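Local atomic coordinates of TIGR00266 family protein (Pseudomonas aeruginosa, PDB entry 1YOX), a protein that is of unknown function but belongs to the AIM24 family, a name linked to mitochondrial biogenesis, and is built mainly of antiparallel beta sheets. Residues G27-A32 with H79-G84; G42-T47 with Q88-A93. One frame throughout, in Å; residues are numbered along the deposited sequence.

How the contacts relate
Contact 1 is pairing within one antiparallel sheet; contact 2 is packing between that sheet and a second one, and their centres lie about 7 Å apart. Strand 78-82 joins them: it runs between strands 29-32 and 44-48, and its edge beside the latter probably carries hydrogen bonds from Thr81 N to Arg45 O (2.7 Å) and from Thr47 N to His79 O (2.9 Å). Phe80 lies between the sheets, touching Val30 in contact 1 and Ile44 and Val90 in contact 2, with its ring edge-to-face with Phe92. The centres of both contacts lie about 19 Å from the chain centre. With the function unknown, neither contact can be tied to an active site or ligand.

Contact 1: residues G27-A32 with H79-G84; sequences GETVIA and HFTNEG
Val30 and Phe80 form the central hydrogen-bonded pair of two neighbouring antiparallel beta strands, 29-32 and 79-82, in a sheet that forms one wall of a beta sandwich. The backbone bonds come first. Phe80 N reaches Val30 O at 2.8 Å in an almost straight bond (177° at the hydrogen), and Val30 N returns one to Phe80 O at 3.0 Å. Asn82 N to Glu28 O and Gly27 N to Asn82 O prolong the pairing ahead of strand 29-32, where Gly27 takes a positive phi. Thr29-Thr81 and Ile31-His79 are the non-hydrogen-bonded pairs on either side of Val30-Phe80, and there the chains also approach through CA-H...O contacts, as from Thr29 CA to Phe80 O at 3.2 Å.

Apolar packing lies on the face bearing Val30 and Phe80. Val30 CG1 meets Phe80 CB at 3.8 Å, while Ala32 CB comes within 4.2 Å of Phe80 CE1. The same face is covered by strand 88-92 of the second sheet: Phe92 touches Val30 and Ala32 and meets the Phe80 ring edge-to-face.

The other face carries Thr29, Thr81, Ile31 and His79. Thr29 OG1 and Thr81 OG1 share a short hydrogen bond of 2.7 Å; either hydroxyl could be the donor, and the methyl groups pack beside it. His79 also meets the ring of Tyr124, from the loop after the neighbouring strand 119-123. Ile31 and His79 lie side by side and point the same way. CG2 of Ile31, anti to the carbonyl carbon and beside the backbone N, lies over the imidazole of His79, making a CH-pi contact 3.4 Å from the ring centroid and only 5° off the normal.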
# COMPACT_ATOMS: atom_id res chain seq x y z
N GLY C 27 -10.32 -22.49 24.70
CA GLY C 27 -11.68 -22.00 24.90
C GLY C 27 -11.95 -20.56 24.48
O GLY C 27 -13.10 -20.17 24.43
N GLU C 28 -10.90 -19.78 24.15
CA GLU C 28 -11.04 -18.34 23.83
C GLU C 28 -11.45 -18.05 22.37
O GLU C 28 -11.23 -18.87 21.49
CB GLU C 28 -9.76 -17.55 24.17
CG GLU C 28 -9.43 -17.44 25.66
CD GLU C 28 -8.38 -16.36 25.94
OE1 GLU C 28 -7.54 -16.08 25.05
OE2 GLU C 28 -8.41 -15.77 27.04
N THR C 29 -12.03 -16.89 22.12
CA THR C 29 -12.57 -16.62 20.78
C THR C 29 -12.34 -15.19 20.31
O THR C 29 -12.39 -14.26 21.09
CB THR C 29 -14.07 -16.98 20.69
OG1 THR C 29 -14.20 -18.37 20.99
CG2 THR C 29 -14.65 -16.73 19.26
N VAL C 30 -12.06 -15.06 19.02
CA VAL C 30 -11.99 -13.76 18.35
C VAL C 30 -12.96 -13.74 17.15
O VAL C 30 -13.18 -14.77 16.48
CB VAL C 30 -10.54 -13.41 17.96
CG1 VAL C 30 -9.98 -14.36 16.87
CG2 VAL C 30 -10.41 -11.95 17.56
N ILE C 31 -13.58 -12.58 16.93
CA ILE C 31 -14.52 -12.42 15.83
C ILE C 31 -13.94 -11.49 14.77
O ILE C 31 -13.31 -10.48 15.08
CB ILE C 31 -15.96 -12.06 16.31
CG1 ILE C 31 -16.03 -10.66 16.92
CG2 ILE C 31 -16.46 -13.09 17.33
CD1 ILE C 31 -17.50 -10.23 17.25
N ALA C 32 -14.12 -11.87 13.52
CA ALA C 32 -13.54 -11.15 12.41
C ALA C 32 -14.34 -11.46 11.15
O ALA C 32 -15.01 -12.49 11.08
CB ALA C 32 -12.10 -11.59 12.21
N HIS C 79 -16.32 -16.53 13.77
CA HIS C 79 -15.76 -16.79 15.10
C HIS C 79 -14.58 -17.74 14.97
O HIS C 79 -14.70 -18.82 14.38
CB HIS C 79 -16.82 -17.38 16.04
CG HIS C 79 -17.87 -16.41 16.47
ND1 HIS C 79 -18.47 -15.51 15.62
CD2 HIS C 79 -18.44 -16.21 17.68
CE1 HIS C 79 -19.36 -14.79 16.28
NE2 HIS C 79 -19.37 -15.20 17.53
N PHE C 80 -13.44 -17.34 15.51
CA PHE C 80 -12.27 -18.22 15.57
C PHE C 80 -12.04 -18.65 17.03
O PHE C 80 -11.78 -17.82 17.88
CB PHE C 80 -11.03 -17.52 14.99
CG PHE C 80 -11.16 -17.19 13.52
CD1 PHE C 80 -11.89 -16.07 13.10
CD2 PHE C 80 -10.58 -18.01 12.56
CE1 PHE C 80 -12.03 -15.78 11.73
CE2 PHE C 80 -10.70 -17.71 11.18
CZ PHE C 80 -11.42 -16.60 10.78
N THR C 81 -12.17 -19.94 17.30
CA THR C 81 -11.98 -20.47 18.65
C THR C 81 -10.80 -21.42 18.75
O THR C 81 -10.53 -22.22 17.82
CB THR C 81 -13.26 -21.12 19.21
OG1 THR C 81 -14.34 -20.20 19.04
CG2 THR C 81 -13.13 -21.41 20.71
N ASN C 82 -10.08 -21.32 19.88
CA ASN C 82 -9.07 -22.30 20.29
C ASN C 82 -9.71 -23.57 20.90
O ASN C 82 -10.21 -23.55 22.03
CB ASN C 82 -8.11 -21.65 21.27
CG ASN C 82 -6.94 -22.56 21.68
OD1 ASN C 82 -6.00 -22.11 22.34
ND2 ASN C 82 -6.99 -23.82 21.29
N GLU C 83 -9.68 -24.65 20.12
CA GLU C 83 -10.26 -25.94 20.51
C GLU C 83 -9.20 -26.92 21.01
O GLU C 83 -9.47 -28.12 21.12
CB GLU C 83 -10.97 -26.58 19.31
CG GLU C 83 -11.93 -25.68 18.60
CD GLU C 83 -13.36 -25.92 19.03
OE1 GLU C 83 -14.00 -26.78 18.39
OE2 GLU C 83 -13.81 -25.28 20.01
N GLY C 84 -8.00 -26.41 21.26
CA GLY C 84 -6.90 -27.24 21.76
C GLY C 84 -6.69 -27.08 23.25
O GLY C 84 -7.62 -26.72 23.98

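Contact 2: residues G42-T47 with Q88-A93; sequences GDIRFT and QHVAFA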
# COMPACT_ATOMS: atom_id res chain seq x y z
N GLY C 42 -2.92 -24.91 14.51
CA GLY C 42 -3.55 -26.19 14.22
C GLY C 42 -4.90 -26.47 14.84
O GLY C 42 -5.77 -27.06 14.20
N ASP C 43 -5.08 -26.05 16.08
CA ASP C 43 -6.34 -26.35 16.78
C ASP C 43 -7.29 -25.16 16.82
O ASP C 43 -8.19 -25.14 17.65
CB ASP C 43 -6.07 -26.87 18.21
CG ASP C 43 -4.90 -27.87 18.28
OD1 ASP C 43 -4.24 -27.93 19.35
OD2 ASP C 43 -4.63 -28.57 17.28
N ILE C 44 -7.06 -24.17 15.95
CA ILE C 44 -8.06 -23.11 15.67
C ILE C 44 -9.21 -23.62 14.80
O ILE C 44 -8.97 -24.14 13.73
CB ILE C 44 -7.45 -21.83 15.03
CG1 ILE C 44 -6.78 -20.98 16.10
CG2 ILE C 44 -8.54 -20.94 14.36
CD1 ILE C 44 -5.33 -21.08 16.04
N ARG C 45 -10.43 -23.50 15.29
CA ARG C 45 -11.64 -23.76 14.52
C ARG C 45 -12.42 -22.46 14.27
O ARG C 45 -12.41 -21.52 15.10
CB ARG C 45 -12.55 -24.76 15.25
CG ARG C 45 -11.97 -26.18 15.46
CD ARG C 45 -11.86 -26.97 14.16
NE ARG C 45 -10.86 -28.03 14.27
CZ ARG C 45 -9.60 -27.93 13.86
NH1 ARG C 45 -9.15 -26.81 13.30
NH2 ARG C 45 -8.78 -28.95 14.03
N PHE C 46 -13.10 -22.40 13.14
CA PHE C 46 -13.82 -21.20 12.71
C PHE C 46 -15.28 -21.52 12.36
O PHE C 46 -15.56 -22.55 11.73
CB PHE C 46 -13.13 -20.57 11.51
CG PHE C 46 -12.81 -21.55 10.42
CD1 PHE C 46 -13.78 -21.94 9.50
CD2 PHE C 46 -11.54 -22.10 10.31
CE1 PHE C 46 -13.50 -22.85 8.48
CE2 PHE C 46 -11.23 -23.01 9.30
CZ PHE C 46 -12.21 -23.39 8.38
N THR C 47 -16.20 -20.66 12.78
CA THR C 47 -17.61 -20.88 12.46
C THR C 47 -18.30 -19.58 12.03
O THR C 47 -18.12 -18.53 12.67
CB THR C 47 -18.34 -21.57 13.63
OG1 THR C 47 -17.72 -22.84 13.88
CG2 THR C 47 -19.83 -21.78 13.33
N GLN C 88 -2.95 -20.95 21.05
CA GLN C 88 -3.02 -20.97 19.61
C GLN C 88 -3.08 -19.54 19.05
O GLN C 88 -3.30 -18.57 19.77
CB GLN C 88 -4.23 -21.77 19.13
CG GLN C 88 -4.28 -23.23 19.56
CD GLN C 88 -3.24 -24.09 18.88
OE1 GLN C 88 -2.95 -23.92 17.71
NE2 GLN C 88 -2.67 -25.03 19.64
N HIS C 89 -2.88 -19.43 17.74
CA HIS C 89 -2.76 -18.12 17.12
C HIS C 89 -3.54 -18.04 15.81
O HIS C 89 -3.65 -19.05 15.07
CB HIS C 89 -1.29 -17.79 16.88
CG HIS C 89 -0.45 -17.86 18.11
ND1 HIS C 89 -0.15 -16.76 18.89
CD2 HIS C 89 0.19 -18.91 18.70
CE1 HIS C 89 0.62 -17.13 19.90
NE2 HIS C 89 0.83 -18.43 19.81
N VAL C 90 -4.09 -16.85 15.55
CA VAL C 90 -4.71 -16.50 14.27
C VAL C 90 -4.35 -15.04 13.96
O VAL C 90 -4.52 -14.20 14.82
CB VAL C 90 -6.26 -16.51 14.33
CG1 VAL C 90 -6.85 -16.60 12.93
CG2 VAL C 90 -6.80 -17.59 15.22
N ALA C 91 -3.90 -14.76 12.74
CA ALA C 91 -3.58 -13.39 12.33
C ALA C 91 -4.61 -12.79 11.32
O ALA C 91 -5.20 -13.53 10.50
CB ALA C 91 -2.15 -13.30 11.79
N PHE C 92 -4.80 -11.47 11.39
CA PHE C 92 -5.77 -10.73 10.58
C PHE C 92 -5.11 -9.49 10.03
O PHE C 92 -4.27 -8.91 10.70
CB PHE C 92 -7.01 -10.33 11.40
CG PHE C 92 -7.71 -11.49 12.04
CD1 PHE C 92 -7.53 -11.76 13.40
CD2 PHE C 92 -8.51 -12.33 11.28
CE1 PHE C 92 -8.14 -12.82 13.99
CE2 PHE C 92 -9.14 -13.42 11.84
CZ PHE C 92 -8.98 -13.67 13.22
N ALA C 93 -5.48 -9.12 8.79
CA ALA C 93 -5.07 -7.85 8.14
C ALA C 93 -6.18 -7.36 7.20
O ALA C 93 -6.93 -8.16 6.60
CB ALA C 93 -3.80 -8.01 7.37
O HOH W 1 -3.58 -26.84 21.69
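The carboxylate of Asp43 and the side-chain amide of Gln88 meet obliquely, their planes 36° apart, so they neither stack nor pair as coplanar groups. Asp43 OD1 and Gln88 NE2 approach to 3.3 Å at an angle too poor for a hydrogen bond, and a water joins them instead, donating to Asp43 OD1 at 2.7 Å and accepting from Gln88 NE2 at 2.9 Å. On the oxygen side of the amide, Gln88 OE1 takes a weak, long but nearly straight bond from Asp43 N (3.4 Å, 169°). Its stronger partner is the hydroxyl of Thr41, which also accepts a hydrogen bond from His89 N. The Gln88 chain is bent at chi2 (-70°), which carries CD toward the loop before strand 44-48.

Farther in, the contact becomes apolar. Ile44 CG1 packs on Val90 CG2 at 3.5 Å. Ile44 CG2 is a little farther from Val90 CG2, at 3.9 Å. The Phe80 side chain, from strand 78-82, packs against the same apolar patch.

The two strands belong to different sheets, with axes 8.5 Å apart at their closest and no backbone hydrogen bond between them. This is face-to-face packing in a beta sandwich, consistent with the cupin clan to which the family is assigned. Strand 44-48 is the outermost strand of its sheet within the chain, and Arg176 of a second subunit bonds to Ile44 O through NH2.

Across the two segments the polar end is thus joined by a water and one weak bond, while Thr41 gives Gln88 OE1 its stronger bond; the inner end relies on close-fitting hydrocarbon, and the amide of Gln88 is held from both its oxygen and its nitrogen.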